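Local atomic coordinates of pmbA-related protein (Thermotoga maritima, PDB entry 1VL4), a protein that is of uncertain function but belongs to the peptidase U62 family, probably acts as a metallopeptidase and may modulate DNA gyrase. Residues Y235-R240 with V366-V371; L387-Y392 with I406-N411. All blocks are in the same frame, centred on the assembly; numbering follows the deposited sequence.

Followed from the N terminus, the chain enters the mixed sheet of its C-terminal family region at strand 233-239, leaves through helix 241-247 and returns as strand 365-372, where contact 1 closes a long loop of 125 residues. Contact 2 opens only after contact 1 has closed, so the two stand in series, neither nested nor crossed; it closes a short excursion of 13 residues, mostly strand, between segments 387-392 and 406-411. The contact centres lie about 8 Å apart. Strands 365-372 and 384-395 are antiparallel neighbours that join the contacts by backbone pairing, while Ile368 and Ile408 pack together between them. Strand 437-444 pairs with both 233-239 and 406-411, so the sheet curls into a closed ring.

Contact 1 of 2, residues Y235-R240 with V366-V371; sequences YPVLMR and VVITEV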
loop_
_atom_site.group_PDB
_atom_site.type_symbol
_atom_site.label_atom_id
_atom_site.label_comp_id
_atom_site.label_asym_id
_atom_site.label_seq_id
_atom_site.Cartn_x
_atom_site.Cartn_y
_atom_site.Cartn_z
ATOM N N TYR A 235 3.709 -31.695 -14.577
ATOM C CA TYR A 235 5.132 -32.036 -14.596
ATOM C C TYR A 235 5.740 -32.048 -13.209
ATOM O O TYR A 235 5.283 -31.329 -12.331
ATOM C CB TYR A 235 5.957 -31.057 -15.420
ATOM C CG TYR A 235 5.554 -30.910 -16.844
ATOM C CD1 TYR A 235 4.603 -29.980 -17.200
ATOM C CD2 TYR A 235 6.146 -31.649 -17.843
ATOM C CE1 TYR A 235 4.210 -29.815 -18.509
ATOM C CE2 TYR A 235 5.739 -31.495 -19.180
ATOM C CZ TYR A 235 4.775 -30.557 -19.488
ATOM O OH TYR A 235 4.355 -30.316 -20.794
ATOM N N PRO A 236 6.811 -32.852 -13.023
ATOM C CA PRO A 236 7.627 -32.679 -11.818
ATOM C C PRO A 236 8.205 -31.253 -11.856
ATOM O O PRO A 236 8.488 -30.733 -12.955
ATOM C CB PRO A 236 8.731 -33.747 -11.947
ATOM C CG PRO A 236 8.394 -34.571 -13.116
ATOM C CD PRO A 236 7.351 -33.868 -13.933
ATOM N N VAL A 237 8.293 -30.611 -10.700
ATOM C CA VAL A 237 8.746 -29.230 -10.615
ATOM C C VAL A 237 9.876 -29.115 -9.618
ATOM O O VAL A 237 9.713 -29.439 -8.425
ATOM C CB VAL A 237 7.589 -28.257 -10.248
ATOM C CG1 VAL A 237 8.141 -26.874 -9.880
ATOM C CG2 VAL A 237 6.580 -28.121 -11.410
ATOM N N LEU A 238 11.032 -28.667 -10.099
ATOM C CA LEU A 238 12.103 -28.266 -9.183
ATOM C C LEU A 238 11.904 -26.762 -8.919
ATOM O O LEU A 238 12.173 -25.918 -9.773
ATOM C CB LEU A 238 13.463 -28.571 -9.786
ATOM C CG LEU A 238 14.739 -28.059 -9.118
ATOM C CD1 LEU A 238 14.668 -28.158 -7.639
ATOM C CD2 LEU A 238 15.926 -28.871 -9.717
ATOM N N MET A 239 11.344 -26.441 -7.765
ATOM C CA MET A 239 11.122 -25.051 -7.435
ATOM C C MET A 239 12.333 -24.453 -6.750
ATOM O O MET A 239 12.627 -24.743 -5.592
ATOM C CB MET A 239 9.873 -24.921 -6.616
ATOM C CG MET A 239 9.594 -23.485 -6.212
ATOM S SD MET A 239 7.867 -23.225 -5.806
ATOM C CE MET A 239 7.134 -23.803 -7.302
ATOM N N ARG A 240 13.054 -23.600 -7.474
ATOM C CA ARG A 240 14.229 -22.969 -6.913
ATOM C C ARG A 240 13.852 -22.148 -5.675
ATOM O O ARG A 240 12.728 -21.657 -5.565
ATOM C CB ARG A 240 14.925 -22.083 -7.913
ATOM C CG ARG A 240 16.374 -21.763 -7.551
ATOM C CD ARG A 240 17.075 -21.005 -8.628
ATOM N NE ARG A 240 16.599 -19.626 -8.692
ATOM C CZ ARG A 240 16.934 -18.772 -9.645
ATOM N NH1 ARG A 240 16.423 -17.561 -9.620
ATOM N NH2 ARG A 240 17.790 -19.125 -10.602
ATOM N N VAL A 366 10.198 -29.490 -15.030
ATOM C CA VAL A 366 10.253 -28.040 -15.049
ATOM C C VAL A 366 11.035 -27.526 -13.847
ATOM O O VAL A 366 10.884 -28.032 -12.742
ATOM C CB VAL A 366 8.847 -27.434 -15.000
ATOM C CG1 VAL A 366 8.939 -25.895 -15.002
ATOM C CG2 VAL A 366 8.015 -27.934 -16.184
ATOM N N VAL A 367 11.866 -26.521 -14.086
ATOM C CA VAL A 367 12.469 -25.738 -13.018
ATOM C C VAL A 367 11.717 -24.390 -12.970
ATOM O O VAL A 367 11.590 -23.722 -13.970
ATOM C CB VAL A 367 13.969 -25.493 -13.249
ATOM C CG1 VAL A 367 14.517 -24.435 -12.253
ATOM C CG2 VAL A 367 14.762 -26.814 -13.150
ATOM N N ILE A 368 11.192 -24.031 -11.811
ATOM C CA ILE A 368 10.573 -22.730 -11.644
ATOM C C ILE A 368 11.462 -21.898 -10.741
ATOM O O ILE A 368 11.737 -22.275 -9.596
ATOM C CB ILE A 368 9.107 -22.858 -11.168
ATOM C CG1 ILE A 368 8.249 -23.172 -12.393
ATOM C CG2 ILE A 368 8.571 -21.549 -10.489
ATOM C CD1 ILE A 368 7.075 -23.920 -12.058
ATOM N N THR A 369 11.906 -20.766 -11.291
ATOM C CA THR A 369 12.867 -19.877 -10.625
ATOM C C THR A 369 12.234 -18.638 -10.005
ATOM O O THR A 369 12.789 -18.091 -9.078
ATOM C CB THR A 369 13.942 -19.374 -11.591
ATOM O OG1 THR A 369 13.306 -18.786 -12.739
ATOM C CG2 THR A 369 14.842 -20.536 -12.034
ATOM N N GLU A 370 11.104 -18.199 -10.538
ATOM C CA GLU A 370 10.382 -17.046 -9.993
ATOM C C GLU A 370 8.887 -17.234 -10.198
ATOM O O GLU A 370 8.453 -17.840 -11.195
ATOM C CB GLU A 370 10.824 -15.746 -10.681
ATOM C CG GLU A 370 12.371 -15.541 -10.750
ATOM C CD GLU A 370 12.992 -15.244 -9.400
ATOM O OE1 GLU A 370 12.227 -14.984 -8.422
ATOM O OE2 GLU A 370 14.248 -15.263 -9.317
ATOM N N VAL A 371 8.110 -16.739 -9.234
ATOM C CA VAL A 371 6.639 -16.615 -9.372
ATOM C C VAL A 371 6.180 -15.139 -9.231
ATOM O O VAL A 371 6.813 -14.344 -8.574
ATOM C CB VAL A 371 5.901 -17.493 -8.340
ATOM C CG1 VAL A 371 6.030 -18.963 -8.688
ATOM C CG2 VAL A 371 6.410 -17.246 -6.913
#
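The guanidinium of Arg240, at the end of a parallel beta-strand pair, has Thr369 over one face, with Thr369 CB 3.6 Å above the plane at its centre, and the carboxylate of Glu370 at its edge. There Arg240 NH1 forms a salt bridge of 3.2 Å with Glu370 OE2, the two planes turned 78° apart. A bend at chi3 (73°) places the arginine NE, which is hydrogen-bonded to Thr242 OG1, and Glu220 gives NH1 a second acidic partner. The other flat group, the Tyr235 ring, meets Val366 CG2 obliquely and the ring of Trp393 with planes at about 80°, while its OH is hydrogen-bonded to Pro231 O.

Between these ends the strands pair Val237 with Val366, Leu238 with Val367 and Met239 with Ile368. Four backbone bonds hold them: Val366 N to Pro236 O, Leu238 N to Val366 O, Ile368 N to Leu238 O and Arg240 N to Ile368 O. The pairing stops as Arg240 becomes the N-cap residue of helix 241-247, and on the other strand Thr369 and Glu370 form a classic beta bulge opposite Lys390.

The two sheet faces are covered differently. Leu238 CB lies 4.0 Å from Val367 CG2, the two side chains pointing the same way against helix 355-362; Met239 and Ile368 project from the reverse face against helix 241-247. On that same face Val237 CG1 touches Ile368 CD1 at 3.8 Å.

Contact 2 of 2, residues L387-Y392 with I406-N411; sequences LFAKGY and ITISGN
Leu387 and Ile408 are joined by two backbone hydrogen bonds, Leu387 N to Ile408 O and Ile408 N to Leu387 O, each 2.8 Å, which define a hydrogen-bonded pair of an antiparallel beta arrangement. A third, Ala389 N to Ile406 O, is longer at 3.0 Å and more bent. The strand directions here make an angle of 121°, and the two segments diverge beyond this short region. Thr407 CA adds a C-H...O contact to Leu387 O at 3.2 Å.

Apolar packing is sparse and lies on the Leu387 and Ala389 face. Ile408 CG1, set between the backbone N and the carbonyl carbon (chi1 56°), comes within 4.2 Å of Ala389 CB and also approaches Leu387 CB. Ile406 reaches Ala389 CB with CD1 (4.4 Å), and its CG1 lies 3.5 Å from Ala389 O.

On the reverse face, Thr407 OG1 lies over one face of the exposed Phe388 ring, 4.2 Å from Phe388 CD2, and Thr407 CG2 rests beside Leu387 O.

Around this pair, Ile408 packs on Val371 of strand 365-372, which borders strand 384-395, while strand 406-411 ends at Asn411, whose OD1 accepts from Leu413 N and so caps helix 412-417.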
loop_
_atom_site.group_PDB
_atom_site.type_symbol
_atom_site.label_atom_id
_atom_site.label_comp_id
_atom_site.label_asym_id
_atom_site.label_seq_id
_atom_site.Cartn_x
_atom_site.Cartn_y
_atom_site.Cartn_z
ATOM N N LEU A 387 -0.575 -18.783 -10.617
ATOM C CA LEU A 387 0.490 -17.800 -10.597
ATOM C C LEU A 387 1.267 -17.874 -11.885
ATOM O O LEU A 387 1.615 -18.975 -12.355
ATOM C CB LEU A 387 1.447 -18.079 -9.423
ATOM C CG LEU A 387 0.907 -17.928 -7.999
ATOM C CD1 LEU A 387 1.897 -18.507 -7.015
ATOM C CD2 LEU A 387 0.576 -16.465 -7.650
ATOM N N PHE A 388 1.551 -16.714 -12.457
ATOM C CA PHE A 388 2.504 -16.625 -13.539
ATOM C C PHE A 388 3.868 -17.009 -13.002
ATOM O O PHE A 388 4.168 -16.792 -11.832
ATOM C CB PHE A 388 2.574 -15.219 -14.108
ATOM C CG PHE A 388 1.310 -14.759 -14.750
ATOM C CD1 PHE A 388 0.303 -14.177 -13.995
ATOM C CD2 PHE A 388 1.138 -14.869 -16.108
ATOM C CE1 PHE A 388 -0.862 -13.736 -14.591
ATOM C CE2 PHE A 388 -0.016 -14.417 -16.702
ATOM C CZ PHE A 388 -1.014 -13.853 -15.937
ATOM N N ALA A 389 4.691 -17.602 -13.859
ATOM C CA ALA A 389 5.980 -18.126 -13.405
ATOM C C ALA A 389 7.038 -18.065 -14.501
ATOM O O ALA A 389 6.717 -17.898 -15.690
ATOM C CB ALA A 389 5.810 -19.574 -12.895
ATOM N N LYS A 390 8.293 -18.137 -14.071
ATOM C CA LYS A 390 9.462 -18.234 -14.965
ATOM C C LYS A 390 10.213 -19.514 -14.611
ATOM O O LYS A 390 10.290 -19.882 -13.446
ATOM C CB LYS A 390 10.417 -17.059 -14.694
ATOM C CG LYS A 390 10.041 -15.708 -15.343
ATOM C CD LYS A 390 10.892 -14.593 -14.717
ATOM C CE LYS A 390 11.116 -13.435 -15.667
ATOM N NZ LYS A 390 9.890 -12.568 -15.840
ATOM N N GLY A 391 10.798 -20.153 -15.609
ATOM C CA GLY A 391 11.577 -21.352 -15.385
ATOM C C GLY A 391 12.187 -21.916 -16.669
ATOM O O GLY A 391 12.337 -21.201 -17.673
ATOM N N TYR A 392 12.514 -23.216 -16.609
ATOM C CA TYR A 392 13.315 -23.910 -17.606
ATOM C C TYR A 392 12.746 -25.317 -17.793
ATOM O O TYR A 392 12.104 -25.844 -16.880
ATOM C CB TYR A 392 14.769 -24.020 -17.095
ATOM C CG TYR A 392 15.387 -22.669 -16.844
ATOM C CD1 TYR A 392 15.110 -21.982 -15.673
ATOM C CD2 TYR A 392 16.179 -22.035 -17.813
ATOM C CE1 TYR A 392 15.614 -20.711 -15.455
ATOM C CE2 TYR A 392 16.716 -20.742 -17.582
ATOM C CZ TYR A 392 16.423 -20.097 -16.401
ATOM O OH TYR A 392 16.915 -18.829 -16.104
ATOM N N ILE A 406 4.315 -19.298 -18.829
ATOM C CA ILE A 406 3.695 -20.379 -18.090
ATOM C C ILE A 406 3.027 -19.908 -16.807
ATOM O O ILE A 406 3.425 -18.923 -16.197
ATOM C CB ILE A 406 4.674 -21.537 -17.797
ATOM C CG1 ILE A 406 5.956 -21.026 -17.148
ATOM C CG2 ILE A 406 4.939 -22.304 -19.089
ATOM C CD1 ILE A 406 6.671 -22.093 -16.349
ATOM N N THR A 407 1.972 -20.624 -16.463
ATOM C CA THR A 407 1.280 -20.469 -15.220
ATOM C C THR A 407 1.386 -21.782 -14.448
ATOM O O THR A 407 1.267 -22.870 -15.012
ATOM C CB THR A 407 -0.210 -20.119 -15.474
ATOM O OG1 THR A 407 -0.292 -18.789 -15.996
ATOM C CG2 THR A 407 -1.042 -20.198 -14.182
ATOM N N ILE A 408 1.611 -21.669 -13.148
ATOM C CA ILE A 408 1.486 -22.808 -12.287
ATOM C C ILE A 408 0.297 -22.607 -11.402
ATOM O O ILE A 408 -0.027 -21.469 -11.014
ATOM C CB ILE A 408 2.752 -23.053 -11.427
ATOM C CG1 ILE A 408 3.119 -21.818 -10.614
ATOM C CG2 ILE A 408 3.930 -23.492 -12.319
ATOM C CD1 ILE A 408 4.167 -22.106 -9.599
ATOM N N SER A 409 -0.343 -23.722 -11.071
ATOM C CA SER A 409 -1.469 -23.717 -10.165
ATOM C C SER A 409 -1.499 -24.978 -9.308
ATOM O O SER A 409 -0.937 -26.002 -9.657
ATOM C CB SER A 409 -2.755 -23.601 -10.960
ATOM O OG SER A 409 -2.953 -24.787 -11.683
ATOM N N GLY A 410 -2.153 -24.864 -8.162
ATOM C CA GLY A 410 -2.362 -25.975 -7.284
ATOM C C GLY A 410 -2.890 -25.463 -5.976
ATOM O O GLY A 410 -3.422 -24.343 -5.900
ATOM N N ASN A 411 -2.775 -26.314 -4.966
ATOM C CA ASN A 411 -3.024 -25.954 -3.583
ATOM C C ASN A 411 -1.708 -26.085 -2.844
ATOM O O ASN A 411 -1.062 -27.128 -2.937
ATOM C CB ASN A 411 -4.040 -26.898 -2.952
ATOM C CG ASN A 411 -4.522 -26.410 -1.594
ATOM O OD1 ASN A 411 -3.803 -26.483 -0.578
ATOM N ND2 ASN A 411 -5.753 -25.911 -1.564
#